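Local coordinates for L-Ribose isomerase (Acinetobacter, PDB 4Q0P), which probably catalyses the reversible interconversion of the aldose L-ribose and the ketose L-ribulose at a metal-containing site inside a cupin-type beta barrel, at residues C102-I107 with E215-S220; Y38-K43 with I75-L80; H119-E124 with M240-F245. All coordinates share one frame; numbering follows the deposited sequence.

Contact 1 of 3, residues C102-I107 with E215-S220. With 0MK (beta-L-ribopyranose), chain C.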
loop_
_atom_site.group_PDB
_atom_site.type_symbol
_atom_site.label_atom_id
_atom_site.label_comp_id
_atom_site.label_asym_id
_atom_site.label_seq_id
_atom_site.Cartn_x
_atom_site.Cartn_y
_atom_site.Cartn_z
ATOM N N CYS A 102 19.285 -4.924 -12.594
ATOM C CA CYS A 102 18.521 -6.060 -12.097
ATOM C C CYS A 102 17.655 -5.618 -10.914
ATOM O O CYS A 102 18.167 -5.134 -9.900
ATOM C CB CYS A 102 19.470 -7.187 -11.685
ATOM S SG CYS A 102 18.661 -8.673 -11.046
ATOM N N ASP A 103 16.340 -5.772 -11.066
ATOM C CA ASP A 103 15.380 -5.384 -10.034
ATOM C C ASP A 103 14.668 -6.651 -9.597
ATOM O O ASP A 103 14.160 -7.392 -10.431
ATOM C CB ASP A 103 14.349 -4.400 -10.615
ATOM C CG ASP A 103 13.570 -3.648 -9.541
ATOM O OD1 ASP A 103 13.163 -4.265 -8.534
ATOM O OD2 ASP A 103 13.351 -2.426 -9.715
ATOM N N LYS A 104 14.629 -6.906 -8.295
ATOM C CA LYS A 104 13.965 -8.102 -7.801
ATOM C C LYS A 104 13.432 -7.886 -6.404
ATOM O O LYS A 104 13.896 -7.004 -5.673
ATOM C CB LYS A 104 14.933 -9.282 -7.775
ATOM C CG LYS A 104 15.981 -9.208 -6.655
ATOM C CD LYS A 104 17.408 -9.235 -7.216
ATOM C CE LYS A 104 17.733 -7.967 -7.994
ATOM N NZ LYS A 104 19.165 -7.934 -8.439
ATOM N N LEU A 105 12.449 -8.700 -6.042
ATOM C CA LEU A 105 11.854 -8.650 -4.724
ATOM C C LEU A 105 12.336 -9.935 -4.062
ATOM O O LEU A 105 12.254 -10.999 -4.667
ATOM C CB LEU A 105 10.324 -8.669 -4.824
ATOM C CG LEU A 105 9.649 -8.277 -3.510
ATOM C CD1 LEU A 105 9.941 -6.784 -3.261
ATOM C CD2 LEU A 105 8.137 -8.529 -3.568
ATOM N N MET A 106 12.847 -9.842 -2.839
ATOM C CA MET A 106 13.339 -11.027 -2.143
ATOM C C MET A 106 12.557 -11.217 -0.853
ATOM O O MET A 106 12.312 -10.261 -0.120
ATOM C CB MET A 106 14.845 -10.890 -1.851
ATOM C CG MET A 106 15.691 -10.686 -3.107
ATOM S SD MET A 106 17.486 -10.537 -2.823
ATOM C CE MET A 106 17.516 -9.188 -1.646
ATOM N N ILE A 107 12.152 -12.453 -0.583
ATOM C CA ILE A 107 11.385 -12.731 0.620
ATOM C C ILE A 107 12.092 -13.771 1.480
ATOM O O ILE A 107 12.366 -14.885 1.032
ATOM C CB ILE A 107 9.948 -13.193 0.257
ATOM C CG1 ILE A 107 9.296 -12.141 -0.650
ATOM C CG2 ILE A 107 9.119 -13.383 1.518
ATOM C CD1 ILE A 107 7.856 -12.427 -1.023
ATOM N N GLU A 215 15.620 -5.319 -4.239
ATOM C CA GLU A 215 17.017 -5.137 -4.564
ATOM C C GLU A 215 17.166 -4.551 -5.953
ATOM O O GLU A 215 16.553 -5.023 -6.914
ATOM C CB GLU A 215 17.779 -6.457 -4.508
ATOM C CG GLU A 215 19.223 -6.316 -4.990
ATOM C CD GLU A 215 19.970 -7.626 -4.973
ATOM O OE1 GLU A 215 20.156 -8.182 -3.872
ATOM O OE2 GLU A 215 20.368 -8.103 -6.059
ATOM N N VAL A 216 17.968 -3.499 -6.041
ATOM C CA VAL A 216 18.259 -2.852 -7.307
ATOM C C VAL A 216 19.774 -2.981 -7.416
ATOM O O VAL A 216 20.520 -2.408 -6.614
ATOM C CB VAL A 216 17.829 -1.364 -7.310
ATOM C CG1 VAL A 216 18.365 -0.678 -8.536
ATOM C CG2 VAL A 216 16.291 -1.258 -7.299
ATOM N N SER A 217 20.225 -3.765 -8.390
ATOM C CA SER A 217 21.652 -3.996 -8.571
ATOM C C SER A 217 22.016 -4.013 -10.044
ATOM O O SER A 217 21.157 -3.854 -10.910
ATOM C CB SER A 217 22.035 -5.344 -7.959
ATOM O OG SER A 217 21.592 -6.402 -8.792
ATOM N N THR A 218 23.302 -4.196 -10.323
ATOM C CA THR A 218 23.759 -4.281 -11.698
ATOM C C THR A 218 23.369 -5.686 -12.162
ATOM O O THR A 218 22.844 -6.478 -11.368
ATOM C CB THR A 218 25.290 -4.058 -11.793
ATOM O OG1 THR A 218 25.970 -4.928 -10.879
ATOM C CG2 THR A 218 25.630 -2.616 -11.444
ATOM N N TYR A 219 23.616 -5.995 -13.431
ATOM C CA TYR A 219 23.245 -7.289 -13.997
ATOM C C TYR A 219 23.611 -8.476 -13.115
ATOM O O TYR A 219 24.678 -8.508 -12.509
ATOM C CB TYR A 219 23.892 -7.466 -15.372
ATOM C CG TYR A 219 23.294 -8.585 -16.191
ATOM C CD1 TYR A 219 22.108 -8.394 -16.906
ATOM C CD2 TYR A 219 23.914 -9.831 -16.266
ATOM C CE1 TYR A 219 21.556 -9.417 -17.681
ATOM C CE2 TYR A 219 23.371 -10.863 -17.040
ATOM C CZ TYR A 219 22.193 -10.644 -17.744
ATOM O OH TYR A 219 21.661 -11.648 -18.520
ATOM N N SER A 220 22.724 -9.463 -13.070
ATOM C CA SER A 220 22.947 -10.653 -12.267
ATOM C C SER A 220 23.294 -11.834 -13.168
ATOM O O SER A 220 22.423 -12.410 -13.821
ATOM C CB SER A 220 21.698 -10.964 -11.438
ATOM O OG SER A 220 21.906 -12.089 -10.600
HETATM C C1 0MK C . 21.473 -10.969 -4.073
HETATM C C2 0MK C . 20.632 -11.040 -5.345
HETATM C C3 0MK C . 20.322 -12.495 -5.717
HETATM C C4 0MK C . 21.573 -13.394 -5.690
HETATM C C5 0MK C . 22.405 -13.179 -4.420
HETATM O O1 0MK C . 20.726 -11.489 -2.986
HETATM O O2 0MK C . 21.316 -10.395 -6.410
HETATM O O3 0MK C . 19.742 -12.532 -7.013
HETATM O O4 0MK C . 22.371 -13.157 -6.839
HETATM O O5 0MK C . 22.664 -11.772 -4.225
#
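Lys-104 and Glu-215 face each other on neighbouring antiparallel strands, and their ends meet in a salt bridge, Lys-104 NZ to Glu-215 OE2, at 2.7 Å. The exact place of this ammonium is somewhat doubtful, since the model sets it too near the sulfur of Cys-102, and its weak bond to Ser-217 OG carries the same reservation. The lysine folds to get there: CG stands between the backbone N and the carbonyl carbon (chi1 73°), and two further bends lay CE alongside the carboxylate, 3.3 Å from Glu-215 OE2. The glutamate instead reaches straight out, with CG opposite its backbone N (chi1 174°). This extended shape carries OE2 to the bound beta-L-ribopyranose, whose O2 hydroxyl donates a hydrogen bond of 2.5 Å to it.

Beneath these side chains the strands are stitched by reciprocal backbone bonds at two pairs. Cys-102 N gives to Ser-217 O at 2.7 Å, answered by Ser-217 N to Cys-102 O, and Lys-104 and Glu-215 exchange a similar couple. The pair between them, Asp-103 and Val-216, is non-hydrogen-bonded and turns to the other face; there the aspartate is held by Tyr-38 and by a salt bridge to Lys-190 of the second subunit.

Packing completes the sugar-facing side. Met-106 brings CE to 3.6 Å from Glu-215 OE1, while its flexible, unbranched chain also carries SD to 3.4 Å from the sugar's O1. Where the chain leaves strand 211-217, Thr-218 O comes 3.5 Å from CB of Cys-102, whose small side chain suits the close approach. The chemistry implies a division of faces: one side of this strand pair presents a carboxylate, apparently paired with a lysine, to the sugar, the other serves the subunit interface.

Contact 2 of 3, residues Y38-K43 with I75-L80. With Z6J (alpha-L-ribofuranose), chain D.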
loop_
_atom_site.group_PDB
_atom_site.type_symbol
_atom_site.label_atom_id
_atom_site.label_comp_id
_atom_site.label_asym_id
_atom_site.label_seq_id
_atom_site.Cartn_x
_atom_site.Cartn_y
_atom_site.Cartn_z
ATOM N N TYR A 38 4.511 -4.862 -5.755
ATOM C CA TYR A 38 5.661 -5.178 -6.599
ATOM C C TYR A 38 5.060 -5.795 -7.863
ATOM O O TYR A 38 4.167 -6.629 -7.778
ATOM C CB TYR A 38 6.621 -6.172 -5.926
ATOM C CG TYR A 38 7.963 -6.244 -6.634
ATOM C CD1 TYR A 38 8.924 -5.241 -6.458
ATOM C CD2 TYR A 38 8.255 -7.283 -7.517
ATOM C CE1 TYR A 38 10.144 -5.274 -7.142
ATOM C CE2 TYR A 38 9.477 -7.323 -8.216
ATOM C CZ TYR A 38 10.412 -6.316 -8.020
ATOM O OH TYR A 38 11.612 -6.347 -8.702
ATOM N N PRO A 39 5.531 -5.377 -9.047
ATOM C CA PRO A 39 5.025 -5.890 -10.328
ATOM C C PRO A 39 5.427 -7.323 -10.656
ATOM O O PRO A 39 6.342 -7.549 -11.448
ATOM C CB PRO A 39 5.588 -4.900 -11.337
ATOM C CG PRO A 39 6.926 -4.551 -10.730
ATOM C CD PRO A 39 6.562 -4.346 -9.266
ATOM N N ILE A 40 4.738 -8.283 -10.053
ATOM C CA ILE A 40 5.020 -9.692 -10.288
ATOM C C ILE A 40 4.141 -10.224 -11.410
ATOM O O ILE A 40 2.913 -10.170 -11.331
ATOM C CB ILE A 40 4.779 -10.527 -9.005
ATOM C CG1 ILE A 40 5.788 -10.108 -7.928
ATOM C CG2 ILE A 40 4.911 -12.025 -9.309
ATOM C CD1 ILE A 40 5.646 -10.843 -6.622
ATOM N N THR A 41 4.777 -10.720 -12.464
ATOM C CA THR A 41 4.053 -11.273 -13.598
ATOM C C THR A 41 3.964 -12.782 -13.425
ATOM O O THR A 41 4.647 -13.358 -12.583
ATOM C CB THR A 41 4.767 -10.959 -14.918
ATOM O OG1 THR A 41 6.068 -11.554 -14.910
ATOM C CG2 THR A 41 4.911 -9.456 -15.088
ATOM N N GLU A 42 3.127 -13.421 -14.231
ATOM C CA GLU A 42 2.932 -14.862 -14.146
ATOM C C GLU A 42 4.199 -15.696 -14.322
ATOM O O GLU A 42 4.413 -16.669 -13.594
ATOM C CB GLU A 42 1.878 -15.291 -15.173
ATOM C CG GLU A 42 1.667 -16.792 -15.296
ATOM C CD GLU A 42 1.317 -17.471 -13.981
ATOM O OE1 GLU A 42 0.876 -18.643 -14.027
ATOM O OE2 GLU A 42 1.485 -16.850 -12.903
ATOM N N LYS A 43 5.043 -15.328 -15.278
ATOM C CA LYS A 43 6.261 -16.090 -15.517
ATOM C C LYS A 43 7.277 -16.016 -14.384
ATOM O O LYS A 43 8.158 -16.869 -14.284
ATOM C CB LYS A 43 6.922 -15.654 -16.828
ATOM C CG LYS A 43 7.287 -14.183 -16.911
ATOM C CD LYS A 43 7.971 -13.880 -18.244
ATOM C CE LYS A 43 7.073 -14.245 -19.429
ATOM N NZ LYS A 43 7.755 -14.075 -20.749
ATOM N N ILE A 75 13.182 -16.644 -1.297
ATOM C CA ILE A 75 12.408 -16.556 -2.517
ATOM C C ILE A 75 12.823 -15.272 -3.209
ATOM O O ILE A 75 13.047 -14.250 -2.553
ATOM C CB ILE A 75 10.890 -16.510 -2.224
ATOM C CG1 ILE A 75 10.408 -17.890 -1.780
ATOM C CG2 ILE A 75 10.128 -16.046 -3.461
ATOM C CD1 ILE A 75 8.962 -17.929 -1.394
ATOM N N ILE A 76 12.958 -15.342 -4.527
ATOM C CA ILE A 76 13.325 -14.179 -5.310
ATOM C C ILE A 76 12.431 -14.076 -6.541
ATOM O O ILE A 76 12.292 -15.039 -7.298
ATOM C CB ILE A 76 14.793 -14.245 -5.784
ATOM C CG1 ILE A 76 15.735 -14.205 -4.573
ATOM C CG2 ILE A 76 15.080 -13.092 -6.740
ATOM C CD1 ILE A 76 17.218 -14.203 -4.929
ATOM N N PHE A 77 11.815 -12.909 -6.721
ATOM C CA PHE A 77 10.966 -12.644 -7.874
ATOM C C PHE A 77 11.667 -11.524 -8.618
ATOM O O PHE A 77 11.686 -10.387 -8.160
ATOM C CB PHE A 77 9.576 -12.189 -7.435
ATOM C CG PHE A 77 8.770 -13.265 -6.778
ATOM C CD1 PHE A 77 8.518 -14.462 -7.442
ATOM C CD2 PHE A 77 8.243 -13.078 -5.501
ATOM C CE1 PHE A 77 7.749 -15.461 -6.843
ATOM C CE2 PHE A 77 7.468 -14.070 -4.891
ATOM C CZ PHE A 77 7.223 -15.262 -5.564
ATOM N N GLU A 78 12.254 -11.866 -9.756
ATOM C CA GLU A 78 13.005 -10.922 -10.567
ATOM C C GLU A 78 12.156 -10.285 -11.659
ATOM O O GLU A 78 11.681 -10.976 -12.562
ATOM C CB GLU A 78 14.201 -11.659 -11.175
ATOM C CG GLU A 78 15.058 -10.866 -12.121
ATOM C CD GLU A 78 16.159 -11.726 -12.722
ATOM O OE1 GLU A 78 17.099 -12.084 -11.980
ATOM O OE2 GLU A 78 16.071 -12.054 -13.928
ATOM N N SER A 79 11.975 -8.967 -11.570
ATOM C CA SER A 79 11.171 -8.231 -12.541
ATOM C C SER A 79 12.019 -7.684 -13.675
ATOM O O SER A 79 11.506 -7.390 -14.756
ATOM C CB SER A 79 10.431 -7.065 -11.865
ATOM O OG SER A 79 11.329 -6.050 -11.443
ATOM N N LEU A 80 13.321 -7.551 -13.428
ATOM C CA LEU A 80 14.221 -7.030 -14.441
ATOM C C LEU A 80 15.667 -7.503 -14.285
ATOM O O LEU A 80 16.186 -7.641 -13.173
ATOM C CB LEU A 80 14.188 -5.498 -14.411
ATOM C CG LEU A 80 15.038 -4.751 -15.441
ATOM C CD1 LEU A 80 14.310 -4.699 -16.775
ATOM C CD2 LEU A 80 15.321 -3.339 -14.929
HETATM O O5 Z6J D . 1.967 -19.659 -10.604
HETATM C C5 Z6J D . 2.836 -20.390 -11.456
HETATM C C4 Z6J D . 3.140 -21.763 -10.888
HETATM O O4 Z6J D . 3.237 -21.624 -9.459
HETATM C C3 Z6J D . 4.471 -22.316 -11.390
HETATM O O3 Z6J D . 4.241 -23.475 -12.178
HETATM C C2 Z6J D . 5.265 -22.695 -10.142
HETATM O O2 Z6J D . 5.288 -24.107 -10.007
HETATM C C1 Z6J D . 4.509 -22.078 -8.967
HETATM O O1 Z6J D . 4.273 -23.070 -7.977
#
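The hydroxyls of Tyr-38 and Ser-79 form the polar part of this contact, Tyr-38 OH and Ser-79 OG lying 2.8 Å apart. Both oxygens also bond to Asp-103 on the adjacent strand, the tyrosine to its carboxylate and the serine to its backbone O, so Asp-103 is a common partner of the two hydroxyls. The long tyrosine suits the task because its ring spans from the loop to the sheet, with CG opposite the backbone N (chi1 -166°). Ser-79 is short and sits at a classic beta bulge, where it and Leu-80 both face Asp-103.

The apolar contact lies beside it, between Ile-40 and Phe-77. Ile-40 extends its CG1 branch so that CD1 comes to 3.6 Å from Phe-77 CD2, approaching the ring obliquely. An isoleucine here gives a slim methyl tip for the phenyl group. Ile-75 CG2 lies over one face of that phenyl ring, 3.6 Å above its plane, and helix 19-35 adds Ala-30 beside Phe-77 and Lys-34 beside Ile-40.

Local backbone geometry sets these groups in place. Pro-39 is the centre of an inverse gamma turn, closed by a weak bond of 2.9 Å from Ile-40 N to Tyr-38 O. The turn folds the loop against its own tyrosine: Pro-39 CD rests 3.5 Å above one face of the ring, toward the rim, and Ile-40 CG1 meets its edge in plane. Pro-39 and Ser-79 also pack on Glu-127 and Lys-190 of the second subunit.

Taken together, the chemistry is a small polar cluster next to a hydrophobic patch. The paired hydroxyls, through their bonds to Asp-103, link the loop to strands 73-82 and 101-108, while the isoleucine and phenylalanine pack where the loop, the sheet and helix 19-35 come together.

Contact 3 of 3, residues H119-E124 with M240-F245. With CO (cobalt (II) ion), chain B; 0MK (beta-L-ribopyranose), chain C; NCO (cobalt hexammine(III)), chain G.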
loop_
_atom_site.group_PDB
_atom_site.type_symbol
_atom_site.label_atom_id
_atom_site.label_comp_id
_atom_site.label_asym_id
_atom_site.label_seq_id
_atom_site.Cartn_x
_atom_site.Cartn_y
_atom_site.Cartn_z
ATOM N N HIS A 119 30.115 -11.086 -4.944
ATOM C CA HIS A 119 30.063 -11.031 -6.394
ATOM C C HIS A 119 31.267 -10.242 -6.872
ATOM O O HIS A 119 31.659 -9.256 -6.250
ATOM C CB HIS A 119 28.790 -10.317 -6.855
ATOM C CG HIS A 119 27.556 -10.765 -6.139
ATOM N ND1 HIS A 119 26.976 -11.999 -6.349
ATOM C CD2 HIS A 119 26.809 -10.157 -5.187
ATOM C CE1 HIS A 119 25.927 -12.130 -5.558
ATOM N NE2 HIS A 119 25.802 -11.026 -4.842
ATOM N N GLY A 120 31.859 -10.675 -7.977
ATOM C CA GLY A 120 32.996 -9.949 -8.496
ATOM C C GLY A 120 32.525 -8.775 -9.331
ATOM O O GLY A 120 33.209 -7.752 -9.421
ATOM N N ARG A 121 31.336 -8.905 -9.921
ATOM C CA ARG A 121 30.804 -7.857 -10.792
ATOM C C ARG A 121 29.593 -7.092 -10.272
ATOM O O ARG A 121 29.498 -5.873 -10.442
ATOM C CB ARG A 121 30.450 -8.469 -12.147
ATOM C CG ARG A 121 31.508 -9.431 -12.665
ATOM C CD ARG A 121 31.028 -10.180 -13.893
ATOM N NE ARG A 121 31.999 -11.170 -14.356
ATOM C CZ ARG A 121 32.343 -12.260 -13.674
ATOM N NH1 ARG A 121 31.798 -12.509 -12.489
ATOM N NH2 ARG A 121 33.232 -13.105 -14.180
ATOM N N LYS A 122 28.672 -7.800 -9.631
ATOM C CA LYS A 122 27.445 -7.180 -9.144
ATOM C C LYS A 122 27.490 -6.347 -7.872
ATOM O O LYS A 122 27.929 -6.810 -6.814
ATOM C CB LYS A 122 26.359 -8.248 -8.990
ATOM C CG LYS A 122 25.002 -7.696 -8.591
ATOM C CD LYS A 122 23.916 -8.750 -8.726
ATOM C CE LYS A 122 24.134 -9.890 -7.754
ATOM N NZ LYS A 122 23.164 -10.991 -7.985
ATOM N N THR A 123 27.032 -5.104 -8.001
ATOM C CA THR A 123 26.915 -4.173 -6.884
ATOM C C THR A 123 25.400 -4.077 -6.650
ATOM O O THR A 123 24.634 -3.878 -7.603
ATOM C CB THR A 123 27.494 -2.782 -7.233
ATOM O OG1 THR A 123 28.929 -2.847 -7.219
ATOM C CG2 THR A 123 27.037 -1.744 -6.228
ATOM N N GLU A 124 24.978 -4.234 -5.396
ATOM C CA GLU A 124 23.560 -4.224 -5.028
ATOM C C GLU A 124 23.173 -3.064 -4.115
ATOM O O GLU A 124 24.027 -2.386 -3.542
ATOM C CB GLU A 124 23.194 -5.523 -4.294
ATOM C CG GLU A 124 23.945 -6.761 -4.753
ATOM C CD GLU A 124 23.732 -7.980 -3.847
ATOM O OE1 GLU A 124 23.466 -7.816 -2.633
ATOM O OE2 GLU A 124 23.851 -9.111 -4.357
ATOM N N MET A 240 28.669 -17.275 -17.679
ATOM C CA MET A 240 29.375 -16.473 -16.686
ATOM C C MET A 240 28.641 -16.514 -15.348
ATOM O O MET A 240 27.444 -16.232 -15.278
ATOM C CB MET A 240 29.484 -15.027 -17.169
ATOM C CG MET A 240 30.255 -14.108 -16.244
ATOM S SD MET A 240 30.288 -12.430 -16.892
ATOM C CE MET A 240 31.392 -12.643 -18.302
ATOM N N HIS A 241 29.363 -16.874 -14.291
ATOM C CA HIS A 241 28.778 -16.943 -12.957
ATOM C C HIS A 241 29.360 -15.827 -12.102
ATOM O O HIS A 241 30.561 -15.550 -12.167
ATOM C CB HIS A 241 29.064 -18.301 -12.314
ATOM C CG HIS A 241 28.368 -18.507 -11.003
ATOM N ND1 HIS A 241 27.024 -18.249 -10.826
ATOM C CD2 HIS A 241 28.822 -18.964 -9.812
ATOM C CE1 HIS A 241 26.681 -18.539 -9.584
ATOM N NE2 HIS A 241 27.754 -18.976 -8.947
ATOM N N ASP A 242 28.511 -15.189 -11.302
ATOM C CA ASP A 242 28.955 -14.084 -10.462
ATOM C C ASP A 242 28.449 -14.164 -9.019
ATOM O O ASP A 242 28.475 -13.169 -8.288
ATOM C CB ASP A 242 28.532 -12.758 -11.111
ATOM C CG ASP A 242 29.121 -11.546 -10.414
ATOM O OD1 ASP A 242 30.349 -11.520 -10.172
ATOM O OD2 ASP A 242 28.353 -10.608 -10.115
ATOM N N ASN A 243 27.983 -15.339 -8.609
ATOM C CA ASN A 243 27.515 -15.520 -7.237
ATOM C C ASN A 243 28.431 -16.523 -6.541
ATOM O O ASN A 243 28.269 -17.730 -6.693
ATOM C CB ASN A 243 26.071 -16.027 -7.202
ATOM C CG ASN A 243 25.095 -15.076 -7.869
ATOM O OD1 ASN A 243 25.277 -13.858 -7.851
ATOM N ND2 ASN A 243 24.040 -15.631 -8.449
ATOM N N ASP A 244 29.392 -16.009 -5.779
ATOM C CA ASP A 244 30.358 -16.848 -5.071
ATOM C C ASP A 244 29.977 -17.033 -3.601
ATOM O O ASP A 244 30.173 -16.134 -2.780
ATOM C CB ASP A 244 31.750 -16.209 -5.155
ATOM C CG ASP A 244 32.862 -17.153 -4.725
ATOM O OD1 ASP A 244 32.694 -17.871 -3.714
ATOM O OD2 ASP A 244 33.917 -17.164 -5.395
ATOM N N PHE A 245 29.442 -18.200 -3.268
ATOM C CA PHE A 245 29.052 -18.475 -1.890
ATOM C C PHE A 245 30.229 -19.027 -1.093
ATOM O O PHE A 245 31.006 -19.837 -1.600
ATOM C CB PHE A 245 27.868 -19.448 -1.870
ATOM C CG PHE A 245 26.576 -18.828 -2.330
ATOM C CD1 PHE A 245 25.787 -18.101 -1.447
ATOM C CD2 PHE A 245 26.184 -18.912 -3.664
ATOM C CE1 PHE A 245 24.625 -17.459 -1.883
ATOM C CE2 PHE A 245 25.026 -18.274 -4.112
ATOM C CZ PHE A 245 24.246 -17.547 -3.220
HETATM CO CO CO B . 24.522 -10.640 -3.105
HETATM C C1 0MK C . 21.473 -10.969 -4.073
HETATM C C2 0MK C . 20.632 -11.040 -5.345
HETATM C C3 0MK C . 20.322 -12.495 -5.717
HETATM C C4 0MK C . 21.573 -13.394 -5.690
HETATM C C5 0MK C . 22.405 -13.179 -4.420
HETATM O O1 0MK C . 20.726 -11.489 -2.986
HETATM O O2 0MK C . 21.316 -10.395 -6.410
HETATM O O3 0MK C . 19.742 -12.532 -7.013
HETATM O O4 0MK C . 22.371 -13.157 -6.839
HETATM O O5 0MK C . 22.664 -11.772 -4.225
HETATM CO CO NCO G . 34.449 -21.411 -2.703
HETATM N N1 NCO G . 33.437 -20.832 -4.086
HETATM N N2 NCO G . 34.794 -22.944 -3.600
HETATM N N3 NCO G . 34.102 -19.875 -1.805
HETATM N N4 NCO G . 32.989 -22.180 -1.956
HETATM N N5 NCO G . 35.907 -20.645 -3.448
HETATM N N6 NCO G . 35.460 -21.992 -1.318
HETATM O O HOH W 1 22.913 -10.313 -1.642
#
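Asp-242 projects into the turn formed by His-119 to Lys-122, and its side chain can be followed outward atom by atom. CB passes 3.6 Å from Arg-121 NH1. CG stands opposite the backbone N (chi1 -172°), which directs the carboxylate at the backbone of the turn. OD1 takes a bond of 2.8 Å from Arg-121 N on its syn side, a weak one from Gly-120 N, and the salt bridge from Arg-121 NH1 at 2.9 Å. That guanidinium nitrogen comes from above the carboxylate plane, on the same face as Arg-121 N, with the two planes almost perpendicular at 87°. OD2 receives Lys-122 N, also on the syn side. A carboxylate suits this place because it can gather several N-H groups at once; Gly-120 adds no side chain to the turn.

Met-240 lays its CG over one face of the Arg-121 guanidinium, and Arg-121 NE forms a second salt bridge with Glu-97.

The backbone of Asp-242 matters as well: its O accepts the ring N-H of His-119 ND1 at 2.7 Å, in the plane of the imidazole. This second-shell bond fixes the ring's rotation and turns NE2 to the cobalt ion, 2.2 Å away. Glu-124 OE2 binds the same metal at 2.1 Å, and O5 of the bound beta-L-ribopyranose and a water join them. Lys-122 CE lies over the centre of the imidazole, and Lys-122 NZ gives a hydrogen bond of 2.5 Å to O2 of this sugar and another to its O4.

With His-117 and His-199 completing the coordination, the site has the arrangement typical of the metal-binding cupin fold: two histidines one residue apart, a glutamate shortly after them and a third histidine much later in the chain.

Contacts 1 and 2 are buried and share one sheet, in which strands 73-82 and 101-108 are neighbours; Asp-103 of contact 1 meets Tyr-38 of contact 2, and both contacts touch the second subunit. Contact 3, partly buried, is built mostly from loops near the short strand 244-245. It reaches contact 1 through Thr-123 with Thr-218 and Lys-122 with Ser-220, and both line the same ribopyranose and meet at its O2. Chemistry follows place: regular strand pairing and a carboxylate in contact 1, hydroxyls and apolar packing behind the sheet in contact 2, and charge, backbone bonds and metal coordination in contact 3, which does not touch contact 2.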